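Local coordinates for protein transcriptional regulator, LysR family (Eggerthella lenta, PDB 4PZJ) that probably binds cis-regulatory DNA as a transcription factor through its N-terminal winged helix-turn-helix domain, at the interface of chains A and B. Sequence-based numbering; all coordinates share one arbitrary frame. Chains: chain A/B, Transcriptional regulator, LysR family.

The interface of chains A and B. Residues chain A 1, 43, 45, 64; chain B 59, 62-63, 66.
A:Tyr43, at the C-terminal end of helix 29-43, lies against helix 59-68 of chain B in a two-fold symmetric contact between winged helix-turn-helix domains of the LysR family. These regulators commonly dimerise through the helix that follows the wing, in keeping with this pairing, although the fragment alone does not prove the full-length assembly.

The polar evidence centres on the phenol. The hydroxyl OH of A:Tyr43 donates to the carboxylate OD2 of B:Asp66 at 2.5 Å, a short bond made to the anti lone pair, the one pointing away from the other oxygen. OD2 sits at the ring edge, in its plane, while the carboxylate itself is turned 76° from the ring. CG of B:Asp66 lies anti to the carbonyl carbon and beside the backbone N (chi1 -67°), the rotamer in which OD2 meets the phenol. At the other end of the tyrosine, water 1 bridges the carbonyl O of A:Tyr43 (2.7 Å) and that of B:Asp59 (2.8 Å).

Apolar contact gathers round B:Leu63. CD1 of B:Leu63 lies over one ring face of A:Tyr43, 3.9 Å from the centroid and shifted toward the rim, in a CH-pi contact. The terminal CE of selenomethionine A:Met1 touches CD1 of B:Leu63 at 3.7 Å, and CD1 of A:Leu64 meets that methyl more loosely. CD2 of B:Leu63 faces CG2 of A:Val45 at 4.0 Å, whereas CG1 of that valine packs alongside CB of B:Asp59, the two side chains running in opposite directions.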
# COMPACT_ATOMS: atom_id res chain seq x y z
N MSE A 1 -1.01 9.49 6.70
CA MSE A 1 -0.50 8.54 7.74
C MSE A 1 0.60 9.23 8.50
O MSE A 1 1.47 9.90 7.93
CB MSE A 1 -0.07 7.19 7.17
CG MSE A 1 0.91 7.31 6.00
SE MSE A 1 1.04 5.64 4.95
CE MSE A 1 -0.35 4.47 5.68
N TYR A 43 -6.67 1.12 7.43
CA TYR A 43 -6.68 0.73 6.03
C TYR A 43 -7.37 -0.60 5.75
O TYR A 43 -7.70 -0.89 4.62
CB TYR A 43 -5.25 0.76 5.43
CG TYR A 43 -4.79 2.19 5.38
CD1 TYR A 43 -5.13 3.00 4.31
CD2 TYR A 43 -4.05 2.75 6.43
CE1 TYR A 43 -4.75 4.33 4.29
CE2 TYR A 43 -3.66 4.08 6.40
CZ TYR A 43 -4.00 4.85 5.31
OH TYR A 43 -3.65 6.18 5.26
N VAL A 45 -6.28 -3.65 6.07
CA VAL A 45 -5.45 -4.73 5.50
C VAL A 45 -4.33 -5.07 6.49
O VAL A 45 -3.81 -4.15 7.18
CB VAL A 45 -4.82 -4.35 4.14
CG1 VAL A 45 -5.90 -4.21 3.07
CG2 VAL A 45 -3.99 -3.08 4.24
N LEU A 64 3.17 -1.23 0.71
CA LEU A 64 3.44 -0.05 1.58
C LEU A 64 4.95 0.24 1.58
O LEU A 64 5.37 1.41 1.43
CB LEU A 64 2.93 -0.29 3.01
CG LEU A 64 3.13 0.90 3.98
CD1 LEU A 64 2.52 2.18 3.46
CD2 LEU A 64 2.54 0.53 5.32
N ASP B 59 -9.20 -1.15 -0.49
CA ASP B 59 -8.43 -0.86 0.71
C ASP B 59 -6.95 -0.72 0.38
O ASP B 59 -6.31 0.20 0.86
CB ASP B 59 -8.64 -1.94 1.77
CG ASP B 59 -10.05 -1.93 2.35
OD1 ASP B 59 -10.76 -0.93 2.22
OD2 ASP B 59 -10.41 -2.93 2.98
N ALA B 62 -6.32 2.65 -1.35
CA ALA B 62 -6.25 3.77 -0.42
C ALA B 62 -4.91 3.82 0.34
O ALA B 62 -4.38 4.90 0.61
CB ALA B 62 -7.43 3.67 0.54
N LEU B 63 -4.32 2.66 0.66
CA LEU B 63 -3.09 2.58 1.36
C LEU B 63 -1.99 3.09 0.41
O LEU B 63 -1.17 3.92 0.80
CB LEU B 63 -2.81 1.13 1.74
CG LEU B 63 -1.50 0.83 2.49
CD1 LEU B 63 -1.45 1.42 3.87
CD2 LEU B 63 -1.24 -0.69 2.51
N ASP B 66 -2.33 7.00 0.01
CA ASP B 66 -1.77 7.74 1.14
C ASP B 66 -0.26 7.57 1.30
O ASP B 66 0.43 8.48 1.70
CB ASP B 66 -2.52 7.40 2.43
CG ASP B 66 -3.95 7.88 2.42
OD1 ASP B 66 -4.36 8.69 1.55
OD2 ASP B 66 -4.70 7.46 3.33
O HOH W 1 -7.77 1.29 3.04